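Local coordinates for CBS domain protein (Shewanella oneidensis, PDB 3LHH) that binds adenosine monophosphate through the paired CBS domains of a longer, probably membrane-embedded protein whose family is associated with flavin adenine dinucleotide binding, at residues D53-D58 and L67-Q72; K95-E100 and L107-L112; S137-V142 and K150-L155. All coordinates share one frame; numbering follows the deposited sequence.

Contact 1 of 3, residues D53-D58 and L67-Q72; sequences DIVFLD and LRTVMQ. With AMP (adenosine monophosphate), chain B.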
loop_
_atom_site.group_PDB
_atom_site.type_symbol
_atom_site.label_atom_id
_atom_site.label_comp_id
_atom_site.label_asym_id
_atom_site.label_seq_id
_atom_site.Cartn_x
_atom_site.Cartn_y
_atom_site.Cartn_z
ATOM N N ASP A 53 -5.691 -0.819 10.006
ATOM C CA ASP A 53 -6.689 -0.874 8.939
ATOM C C ASP A 53 -6.099 -1.335 7.606
ATOM O O ASP A 53 -6.834 -1.474 6.632
ATOM C CB ASP A 53 -7.364 0.494 8.738
ATOM C CG ASP A 53 -8.236 0.916 9.926
ATOM O OD1 ASP A 53 -8.313 0.172 10.926
ATOM O OD2 ASP A 53 -8.853 2.004 9.851
ATOM N N ILE A 54 -4.781 -1.549 7.546
ATOM C CA ILE A 54 -4.148 -1.964 6.296
ATOM C C ILE A 54 -4.460 -3.403 5.918
ATOM O O ILE A 54 -4.239 -4.314 6.706
ATOM C CB ILE A 54 -2.611 -1.824 6.329
ATOM C CG1 ILE A 54 -2.196 -0.353 6.438
ATOM C CG2 ILE A 54 -2.011 -2.445 5.081
ATOM C CD1 ILE A 54 -0.689 -0.141 6.410
ATOM N N VAL A 55 -4.948 -3.611 4.697
ATOM C CA VAL A 55 -5.208 -4.960 4.201
ATOM C C VAL A 55 -4.030 -5.366 3.345
ATOM O O VAL A 55 -3.716 -4.675 2.380
ATOM C CB VAL A 55 -6.495 -4.997 3.340
ATOM C CG1 VAL A 55 -6.697 -6.371 2.746
ATOM C CG2 VAL A 55 -7.704 -4.569 4.169
ATOM N N PHE A 56 -3.376 -6.475 3.681
ATOM C CA PHE A 56 -2.076 -6.788 3.082
ATOM C C PHE A 56 -1.922 -8.251 2.685
ATOM O O PHE A 56 -2.656 -9.111 3.162
ATOM C CB PHE A 56 -0.938 -6.390 4.035
ATOM C CG PHE A 56 -0.900 -7.194 5.315
ATOM C CD1 PHE A 56 -1.557 -6.744 6.449
ATOM C CD2 PHE A 56 -0.188 -8.384 5.386
ATOM C CE1 PHE A 56 -1.520 -7.474 7.631
ATOM C CE2 PHE A 56 -0.150 -9.128 6.561
ATOM C CZ PHE A 56 -0.816 -8.670 7.685
ATOM N N LEU A 57 -0.976 -8.523 1.794
ATOM C CA LEU A 57 -0.658 -9.894 1.412
ATOM C C LEU A 57 0.657 -10.368 2.054
ATOM O O LEU A 57 1.561 -9.570 2.290
ATOM C CB LEU A 57 -0.590 -10.009 -0.106
ATOM C CG LEU A 57 -1.807 -9.470 -0.872
ATOM C CD1 LEU A 57 -1.691 -9.819 -2.343
ATOM C CD2 LEU A 57 -3.096 -10.004 -0.309
ATOM N N ASP A 58 0.750 -11.660 2.353
ATOM C CA ASP A 58 1.919 -12.211 3.052
ATOM C C ASP A 58 2.595 -13.235 2.153
ATOM O O ASP A 58 2.021 -14.264 1.790
ATOM C CB ASP A 58 1.505 -12.832 4.397
ATOM C CG ASP A 58 2.701 -13.225 5.293
ATOM O OD1 ASP A 58 3.806 -13.527 4.784
ATOM O OD2 ASP A 58 2.514 -13.251 6.532
ATOM N N LEU A 67 -4.888 -14.945 -2.512
ATOM C CA LEU A 67 -6.003 -14.858 -3.436
ATOM C C LEU A 67 -7.312 -14.579 -2.693
ATOM O O LEU A 67 -8.079 -13.704 -3.085
ATOM C CB LEU A 67 -6.114 -16.146 -4.243
ATOM C CG LEU A 67 -5.602 -16.170 -5.683
ATOM C CD1 LEU A 67 -4.716 -14.994 -6.016
ATOM C CD2 LEU A 67 -4.897 -17.480 -5.977
ATOM N N ARG A 68 -7.564 -15.307 -1.610
ATOM C CA ARG A 68 -8.810 -15.118 -0.869
ATOM C C ARG A 68 -8.861 -13.752 -0.193
ATOM O O ARG A 68 -9.912 -13.107 -0.146
ATOM C CB ARG A 68 -9.014 -16.234 0.161
ATOM C CG ARG A 68 -9.394 -17.582 -0.446
ATOM C CD ARG A 68 -9.584 -18.672 0.630
ATOM N NE ARG A 68 -8.776 -19.840 0.296
ATOM C CZ ARG A 68 -7.731 -20.275 0.998
ATOM N NH1 ARG A 68 -7.063 -21.341 0.576
ATOM N NH2 ARG A 68 -7.363 -19.660 2.120
ATOM N N THR A 69 -7.731 -13.317 0.351
ATOM C CA THR A 69 -7.635 -11.973 0.907
ATOM C C THR A 69 -8.010 -10.949 -0.163
ATOM O O THR A 69 -8.750 -9.994 0.078
ATOM C CB THR A 69 -6.199 -11.655 1.399
ATOM O OG1 THR A 69 -5.811 -12.590 2.416
ATOM C CG2 THR A 69 -6.142 -10.234 1.966
ATOM N N VAL A 70 -7.512 -11.151 -1.369
ATOM C CA VAL A 70 -7.791 -10.176 -2.425
ATOM C C VAL A 70 -9.272 -10.203 -2.840
ATOM O O VAL A 70 -9.914 -9.159 -3.012
ATOM C CB VAL A 70 -6.870 -10.400 -3.636
ATOM C CG1 VAL A 70 -7.363 -9.608 -4.825
ATOM C CG2 VAL A 70 -5.411 -9.994 -3.266
HETATM N N MSE A 71 -9.811 -11.405 -2.976
HETATM C CA MSE A 71 -11.203 -11.611 -3.383
HETATM C C MSE A 71 -12.198 -11.060 -2.384
HETATM O O MSE A 71 -13.346 -10.796 -2.718
HETATM C CB MSE A 71 -11.492 -13.097 -3.574
HETATM C CG MSE A 71 -11.018 -13.637 -4.898
HETATM SE SE MSE A 71 -11.540 -12.435 -6.342
HETATM C CE MSE A 71 -13.469 -12.418 -6.095
ATOM N N GLN A 72 -11.765 -10.904 -1.142
ATOM C CA GLN A 72 -12.672 -10.443 -0.087
ATOM C C GLN A 72 -12.512 -8.961 0.222
ATOM O O GLN A 72 -12.969 -8.464 1.263
ATOM C CB GLN A 72 -12.505 -11.300 1.174
ATOM C CG GLN A 72 -12.946 -12.757 0.935
ATOM C CD GLN A 72 -12.805 -13.645 2.157
ATOM O OE1 GLN A 72 -11.971 -14.542 2.180
ATOM N NE2 GLN A 72 -13.637 -13.409 3.173
HETATM P P AMP B . -9.458 1.549 -3.574
HETATM O O1P AMP B . -10.274 0.702 -2.620
HETATM O O2P AMP B . -8.279 0.816 -4.154
HETATM O O3P AMP B . -10.253 2.354 -4.574
HETATM O "O5'" AMP B . -8.922 2.682 -2.575
HETATM C "C5'" AMP B . -9.850 3.581 -1.958
HETATM C "C4'" AMP B . -9.388 3.943 -0.546
HETATM O "O4'" AMP B . -9.333 2.786 0.305
HETATM C "C3'" AMP B . -7.969 4.501 -0.512
HETATM O "O3'" AMP B . -7.910 5.906 -0.819
HETATM C "C2'" AMP B . -7.547 4.190 0.908
HETATM O "O2'" AMP B . -8.248 5.111 1.746
HETATM C "C1'" AMP B . -8.173 2.832 1.157
HETATM N N9 AMP B . -7.291 1.691 0.768
HETATM C C8 AMP B . -6.859 1.407 -0.477
HETATM N N7 AMP B . -6.099 0.287 -0.508
HETATM C C5 AMP B . -6.030 -0.165 0.758
HETATM C C6 AMP B . -5.397 -1.321 1.426
HETATM N N6 AMP B . -4.655 -2.226 0.731
HETATM N N1 AMP B . -5.594 -1.447 2.751
HETATM C C2 AMP B . -6.335 -0.558 3.452
HETATM N N3 AMP B . -6.936 0.516 2.904
HETATM C C4 AMP B . -6.816 0.758 1.584
#
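Leu57 and Thr69 bring the two backbones closest, their CA atoms 7.3 Å apart, where an extended chain passes the flank of a helix with mostly side chains between them. No hydrogen bond crosses this interface; it is held by methyl groups. Thr69 supplies the central one. Its OG1 lies anti to the carbonyl carbon and bonds back to Ala65 O within the helix, so the polar branch is satisfied at home while CG2 is turned to the segment 53-58. That methyl sits 3.8 Å from Leu57 CD2 and 4.0 Å from Val55 CG1, with the carbonyl oxygen of Phe56 also close by. A threonine suits the place because it shows an apolar face to Val55 and Leu57 at little polar cost. Val70, one residue on, offers CG2 to both methyls of Leu57, and the two side chains cross at about a right angle. Leu57 and Val70 are buried, and their branched apolar ends suit a place where each meets methyls of the other.

Val55 looks two ways. With CG1 anti to the backbone N (chi1 176°) it leans on the helix, whereas its backbone reads the adenine of AMP. Val55 N donates to AMP N1 at 3.0 Å, nearly straight at 172°, and AMP N6 donates to Val55 O at 3.1 Å. This donor and acceptor pair matches the N1 and N6 edge of adenine; Asp53 O also lies 3.3 Å from AMP C2. The segment 53-58 is thus the adenine-recognising stretch that runs into a strand. Helix 63-71 connects strand 57-58 to strand 77-81 in a beta-alpha-beta unit of the CBS fold, with Phe78 of strand 77-81 touching Val55 and Leu57, and Ala94 and Leu97 of helix 94-102 against Val70.

Contact 2 of 3, residues K95-E100 and L107-L112; sequences KQLLSE and LELVDL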
loop_
_atom_site.group_PDB
_atom_site.type_symbol
_atom_site.label_atom_id
_atom_site.label_comp_id
_atom_site.label_asym_id
_atom_site.label_seq_id
_atom_site.Cartn_x
_atom_site.Cartn_y
_atom_site.Cartn_z
ATOM N N LYS A 95 -5.584 -6.391 -9.960
ATOM C CA LYS A 95 -5.971 -6.721 -11.321
ATOM C C LYS A 95 -4.946 -7.645 -11.937
ATOM O O LYS A 95 -5.289 -8.584 -12.642
ATOM C CB LYS A 95 -6.096 -5.447 -12.160
ATOM C CG LYS A 95 -6.333 -5.706 -13.638
ATOM C CD LYS A 95 -6.454 -4.409 -14.418
ATOM C CE LYS A 95 -6.488 -4.687 -15.915
ATOM N NZ LYS A 95 -6.747 -3.450 -16.709
ATOM N N GLN A 96 -3.676 -7.389 -11.655
ATOM C CA GLN A 96 -2.624 -8.188 -12.249
ATOM C C GLN A 96 -2.631 -9.591 -11.668
ATOM O O GLN A 96 -2.530 -10.577 -12.398
ATOM C CB GLN A 96 -1.264 -7.536 -12.046
ATOM C CG GLN A 96 -0.146 -8.284 -12.748
ATOM C CD GLN A 96 1.236 -7.683 -12.503
ATOM O OE1 GLN A 96 1.405 -6.776 -11.681
ATOM N NE2 GLN A 96 2.233 -8.196 -13.218
ATOM N N LEU A 97 -2.772 -9.673 -10.350
ATOM C CA LEU A 97 -2.709 -10.945 -9.656
ATOM C C LEU A 97 -3.845 -11.812 -10.182
ATOM O O LEU A 97 -3.657 -12.969 -10.565
ATOM C CB LEU A 97 -2.910 -10.704 -8.168
ATOM C CG LEU A 97 -2.187 -11.604 -7.173
ATOM C CD1 LEU A 97 -3.001 -11.669 -5.922
ATOM C CD2 LEU A 97 -1.942 -12.986 -7.736
ATOM N N LEU A 98 -5.037 -11.230 -10.195
ATOM C CA LEU A 98 -6.215 -11.951 -10.621
ATOM C C LEU A 98 -6.153 -12.239 -12.106
ATOM O O LEU A 98 -6.492 -13.337 -12.538
ATOM C CB LEU A 98 -7.448 -11.124 -10.341
ATOM C CG LEU A 98 -7.602 -10.798 -8.869
ATOM C CD1 LEU A 98 -8.723 -9.799 -8.729
ATOM C CD2 LEU A 98 -7.873 -12.080 -8.075
ATOM N N SER A 99 -5.730 -11.246 -12.885
ATOM C CA SER A 99 -5.569 -11.443 -14.323
ATOM C C SER A 99 -4.731 -12.676 -14.551
ATOM O O SER A 99 -5.160 -13.599 -15.237
ATOM C CB SER A 99 -4.888 -10.243 -14.993
ATOM O OG SER A 99 -5.766 -9.138 -15.080
ATOM N N GLU A 100 -3.534 -12.682 -13.968
ATOM C CA GLU A 100 -2.574 -13.757 -14.179
ATOM C C GLU A 100 -2.936 -15.043 -13.455
ATOM O O GLU A 100 -2.262 -16.056 -13.612
ATOM C CB GLU A 100 -1.198 -13.323 -13.709
ATOM C CG GLU A 100 -0.548 -12.275 -14.576
ATOM C CD GLU A 100 0.918 -12.126 -14.252
ATOM O OE1 GLU A 100 1.570 -11.225 -14.821
ATOM O OE2 GLU A 100 1.416 -12.918 -13.423
ATOM N N LEU A 107 2.409 -18.987 -11.552
ATOM C CA LEU A 107 2.390 -17.705 -10.867
ATOM C C LEU A 107 3.067 -17.783 -9.509
ATOM O O LEU A 107 2.687 -18.593 -8.661
ATOM C CB LEU A 107 0.939 -17.247 -10.692
ATOM C CG LEU A 107 0.680 -15.895 -10.033
ATOM C CD1 LEU A 107 1.412 -14.822 -10.800
ATOM C CD2 LEU A 107 -0.818 -15.602 -9.988
ATOM N N GLU A 108 4.073 -16.939 -9.302
ATOM C CA GLU A 108 4.678 -16.802 -7.984
ATOM C C GLU A 108 4.463 -15.364 -7.527
ATOM O O GLU A 108 4.844 -14.422 -8.217
ATOM C CB GLU A 108 6.177 -17.152 -8.005
ATOM C CG GLU A 108 6.546 -18.455 -8.742
ATOM C CD GLU A 108 6.225 -19.730 -7.959
ATOM O OE1 GLU A 108 6.409 -19.747 -6.726
ATOM O OE2 GLU A 108 5.799 -20.727 -8.586
ATOM N N LEU A 109 3.855 -15.204 -6.359
ATOM C CA LEU A 109 3.468 -13.893 -5.857
ATOM C C LEU A 109 4.608 -12.878 -5.872
ATOM O O LEU A 109 4.413 -11.703 -6.207
ATOM C CB LEU A 109 2.929 -14.024 -4.437
ATOM C CG LEU A 109 2.187 -12.785 -3.950
ATOM C CD1 LEU A 109 1.244 -12.317 -5.021
ATOM C CD2 LEU A 109 1.435 -13.072 -2.652
ATOM N N VAL A 110 5.800 -13.332 -5.509
ATOM C CA VAL A 110 6.933 -12.426 -5.349
ATOM C C VAL A 110 7.289 -11.759 -6.678
ATOM O O VAL A 110 7.944 -10.721 -6.708
ATOM C CB VAL A 110 8.165 -13.155 -4.754
ATOM C CG1 VAL A 110 8.645 -14.253 -5.696
ATOM C CG2 VAL A 110 9.281 -12.171 -4.460
ATOM N N ASP A 111 6.827 -12.353 -7.772
ATOM C CA ASP A 111 7.140 -11.868 -9.110
ATOM C C ASP A 111 6.308 -10.644 -9.509
ATOM O O ASP A 111 6.663 -9.912 -10.430
ATOM C CB ASP A 111 6.939 -12.995 -10.128
ATOM C CG ASP A 111 7.994 -14.092 -10.007
ATOM O OD1 ASP A 111 9.016 -13.886 -9.306
ATOM O OD2 ASP A 111 7.802 -15.165 -10.622
ATOM N N LEU A 112 5.198 -10.421 -8.817
ATOM C CA LEU A 112 4.332 -9.302 -9.150
ATOM C C LEU A 112 4.563 -8.112 -8.222
ATOM O O LEU A 112 3.945 -7.064 -8.387
ATOM C CB LEU A 112 2.856 -9.718 -9.135
ATOM C CG LEU A 112 2.406 -10.703 -10.223
ATOM C CD1 LEU A 112 3.012 -12.073 -9.965
ATOM C CD2 LEU A 112 0.892 -10.796 -10.292
HETATM O O HOH W 1 1.665 -5.894 -9.321
#
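Leu112 presses its CD2 methyl into the surface of helix 94-102, 3.7 Å from Leu97 CA and equally near the CG of Gln96. Around it the first shell is mostly leucine. Leu97 CD2 meets Leu107 CD2 at 3.6 Å, the side chains crossing at about a right angle, and Leu97 CG touches Leu109 CD1 more loosely at 4.1 Å. Leucine suits these positions because its forked end can touch more than one neighbour, as Leu107 does with one methyl on Leu97 and the other on Glu100. Two polar residues border the apolar patch. Glu100, its chain extended beyond CG, brings OE2 to 3.2 Å from Leu107 CD1, so one carboxylate oxygen touches methyls of Leu107 and Leu112. Gln96, with CG anti to the backbone N (chi1 -175°), runs its aliphatic part and amide past Leu112.

Further bonds position these groups. Gln96 NE2 makes a weak hydrogen bond to Glu100 OE1, one turn along the helix. At the amide oxygen, one water donates both to Gln96 OE1 and to Leu112 O, linking helix to loop without any direct hydrogen bond. Within the loop, Leu112 N bonds to Leu109 O, a turn whose two leucines both touch Leu97. The segment 107-112 belongs to the connection from helix 94-102 to strand 117-120; Leu109 and Leu112 rest on Ile92 of strand 88-93, while Leu97 also faces helix 63-71.

Contact 3 of 3, residues S137-V142 and K150-L155; sequences SQMVFV and KGLVTL. With AMP (adenosine monophosphate), chain B.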
loop_
_atom_site.group_PDB
_atom_site.type_symbol
_atom_site.label_atom_id
_atom_site.label_comp_id
_atom_site.label_asym_id
_atom_site.label_seq_id
_atom_site.Cartn_x
_atom_site.Cartn_y
_atom_site.Cartn_z
ATOM N N SER A 137 3.499 7.836 -7.448
ATOM C CA SER A 137 3.031 6.697 -6.655
ATOM C C SER A 137 1.541 6.800 -6.334
ATOM O O SER A 137 1.002 7.891 -6.175
ATOM C CB SER A 137 3.807 6.618 -5.328
ATOM O OG SER A 137 5.153 6.223 -5.513
ATOM N N GLN A 138 0.868 5.664 -6.215
ATOM C CA GLN A 138 -0.534 5.653 -5.806
ATOM C C GLN A 138 -0.626 5.504 -4.290
ATOM O O GLN A 138 -1.575 5.958 -3.668
ATOM C CB GLN A 138 -1.294 4.522 -6.504
ATOM C CG GLN A 138 -1.305 4.620 -8.029
ATOM C CD GLN A 138 -0.429 3.573 -8.700
ATOM O OE1 GLN A 138 0.677 3.273 -8.239
ATOM N NE2 GLN A 138 -0.923 3.011 -9.798
HETATM N N MSE A 139 0.399 4.883 -3.709
HETATM C CA MSE A 139 0.433 4.523 -2.296
HETATM C C MSE A 139 1.834 4.745 -1.704
HETATM O O MSE A 139 2.828 4.372 -2.317
HETATM C CB MSE A 139 0.041 3.046 -2.206
HETATM C CG MSE A 139 0.066 2.404 -0.856
HETATM SE SE MSE A 139 -0.726 0.597 -0.998
HETATM C CE MSE A 139 -2.587 1.077 -1.335
ATOM N N VAL A 140 1.918 5.374 -0.534
ATOM C CA VAL A 140 3.195 5.513 0.177
ATOM C C VAL A 140 3.037 5.045 1.619
ATOM O O VAL A 140 1.958 5.174 2.215
ATOM C CB VAL A 140 3.732 6.965 0.191
ATOM C CG1 VAL A 140 3.954 7.491 -1.226
ATOM C CG2 VAL A 140 2.791 7.868 0.967
ATOM N N PHE A 141 4.109 4.486 2.171
ATOM C CA PHE A 141 4.118 4.033 3.555
ATOM C C PHE A 141 4.741 5.085 4.466
ATOM O O PHE A 141 5.742 5.712 4.125
ATOM C CB PHE A 141 4.868 2.709 3.681
ATOM C CG PHE A 141 4.250 1.588 2.890
ATOM C CD1 PHE A 141 2.932 1.203 3.112
ATOM C CD2 PHE A 141 4.983 0.910 1.930
ATOM C CE1 PHE A 141 2.363 0.172 2.376
ATOM C CE2 PHE A 141 4.416 -0.130 1.201
ATOM C CZ PHE A 141 3.109 -0.492 1.418
ATOM N N VAL A 142 4.144 5.258 5.634
ATOM C CA VAL A 142 4.592 6.246 6.591
ATOM C C VAL A 142 5.173 5.579 7.840
ATOM O O VAL A 142 4.549 4.688 8.417
ATOM C CB VAL A 142 3.426 7.151 6.993
ATOM C CG1 VAL A 142 3.901 8.225 7.962
ATOM C CG2 VAL A 142 2.797 7.779 5.745
ATOM N N LYS A 150 3.631 3.275 10.556
ATOM C CA LYS A 150 2.490 3.894 11.241
ATOM C C LYS A 150 1.205 3.771 10.423
ATOM O O LYS A 150 0.107 3.900 10.952
ATOM C CB LYS A 150 2.758 5.393 11.485
ATOM C CG LYS A 150 3.524 5.701 12.750
ATOM C CD LYS A 150 2.719 5.303 13.989
ATOM C CE LYS A 150 3.564 4.495 14.986
ATOM N NZ LYS A 150 2.880 3.233 15.468
ATOM N N GLY A 151 1.348 3.569 9.123
ATOM C CA GLY A 151 0.197 3.536 8.249
ATOM C C GLY A 151 0.571 3.788 6.804
ATOM O O GLY A 151 1.746 3.725 6.440
ATOM N N LEU A 152 -0.430 4.061 5.978
ATOM C CA LEU A 152 -0.173 4.376 4.585
ATOM C C LEU A 152 -1.041 5.525 4.124
ATOM O O LEU A 152 -2.108 5.780 4.690
ATOM C CB LEU A 152 -0.364 3.149 3.681
ATOM C CG LEU A 152 -1.741 2.512 3.555
ATOM C CD1 LEU A 152 -2.647 3.281 2.613
ATOM C CD2 LEU A 152 -1.552 1.088 3.054
ATOM N N VAL A 153 -0.555 6.238 3.116
ATOM C CA VAL A 153 -1.339 7.292 2.472
ATOM C C VAL A 153 -1.520 6.970 0.994
ATOM O O VAL A 153 -0.585 6.516 0.334
ATOM C CB VAL A 153 -0.665 8.665 2.634
ATOM C CG1 VAL A 153 -1.574 9.783 2.090
ATOM C CG2 VAL A 153 -0.399 8.913 4.068
ATOM N N THR A 154 -2.726 7.194 0.476
ATOM C CA THR A 154 -2.967 7.037 -0.950
ATOM C C THR A 154 -3.117 8.386 -1.673
ATOM O O THR A 154 -3.547 9.385 -1.102
ATOM C CB THR A 154 -4.221 6.184 -1.240
ATOM O OG1 THR A 154 -5.394 6.907 -0.848
ATOM C CG2 THR A 154 -4.166 4.856 -0.491
ATOM N N LEU A 155 -2.774 8.399 -2.950
ATOM C CA LEU A 155 -2.976 9.593 -3.762
ATOM C C LEU A 155 -4.455 9.965 -3.720
ATOM O O LEU A 155 -4.816 11.137 -3.526
ATOM C CB LEU A 155 -2.538 9.321 -5.195
ATOM C CG LEU A 155 -2.838 10.448 -6.180
ATOM C CD1 LEU A 155 -1.978 11.635 -5.859
ATOM C CD2 LEU A 155 -2.609 9.965 -7.609
HETATM P P AMP B . -9.458 1.549 -3.574
HETATM O O1P AMP B . -10.274 0.702 -2.620
HETATM O O2P AMP B . -8.279 0.816 -4.154
HETATM O O3P AMP B . -10.253 2.354 -4.574
HETATM O "O5'" AMP B . -8.922 2.682 -2.575
HETATM C "C5'" AMP B . -9.850 3.581 -1.958
HETATM C "C4'" AMP B . -9.388 3.943 -0.546
HETATM O "O4'" AMP B . -9.333 2.786 0.305
HETATM C "C3'" AMP B . -7.969 4.501 -0.512
HETATM O "O3'" AMP B . -7.910 5.906 -0.819
HETATM C "C2'" AMP B . -7.547 4.190 0.908
HETATM O "O2'" AMP B . -8.248 5.111 1.746
HETATM C "C1'" AMP B . -8.173 2.832 1.157
HETATM N N9 AMP B . -7.291 1.691 0.768
HETATM C C8 AMP B . -6.859 1.407 -0.477
HETATM N N7 AMP B . -6.099 0.287 -0.508
HETATM C C5 AMP B . -6.030 -0.165 0.758
HETATM C C6 AMP B . -5.397 -1.321 1.426
HETATM N N6 AMP B . -4.655 -2.226 0.731
HETATM N N1 AMP B . -5.594 -1.447 2.751
HETATM C C2 AMP B . -6.335 -0.558 3.452
HETATM N N3 AMP B . -6.936 0.516 2.904
HETATM C C4 AMP B . -6.816 0.758 1.584
#
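Val140 and Val153 form the central hydrogen-bonded pair of an antiparallel hairpin, with both N-H...O bonds 2.9 Å long. On their face of the sheet Val142 CG2 meets Val153 CG2; beta-branched residues suit such extended backbone. On the other face, Phe141 CD1 rests 3.9 Å from Leu152 CB, and selenomethionine Met139 bends at chi3 to put CE 3.7 Å from N7 of AMP, its flexible chain fitting against the purine. Beside it Thr154 OG1, held between its backbone N and carbonyl carbon (chi1 69°), bonds to AMP O3' at 2.7 Å and also caps Asp157 N. An alanine here would probably leave that ribose hydroxyl and the start of helix 155-163 without this partner, and the ribose carbons without the CG2 methyl.

The ends are more open, though still well bonded. Partly exposed Lys150 and buried Gly151 both face Val142 in a classic beta bulge: Lys150 N bonds to Val142 O, Gly151 N only weakly, and Gly151 adopts backbone angles that a side chain would not allow. At the far end Gln138 reaches the surface, although its O still accepts from Leu155 N. Val140 and Val153 pack on Phe132 of helix 125-135, whereas Met139, Phe141 and Leu152 pack on Pro79 of strand 77-81, and strands 49-50 and 117-120 flank the hairpin.

How the contacts relate
Contact 3 is the buried one, a hairpin zipped by backbone hydrogen bonds and lined with apolar side chains; contacts 1 and 2 are partly buried and join a helix to a loop or short strand chiefly through methyl groups. Contacts 1 and 3 share the ligand, the first grasping the adenine edge with backbone atoms and the third the ribose with a threonine hydroxyl, and they meet where Ile54 packs on Leu152. Contacts 1 and 2 share a helix-helix seam, with Leu67 and Val70 against Leu97. Contact 2 does not touch contact 3; a water bridges its helix and loop, and it lies farthest of the three from the centre of the chain.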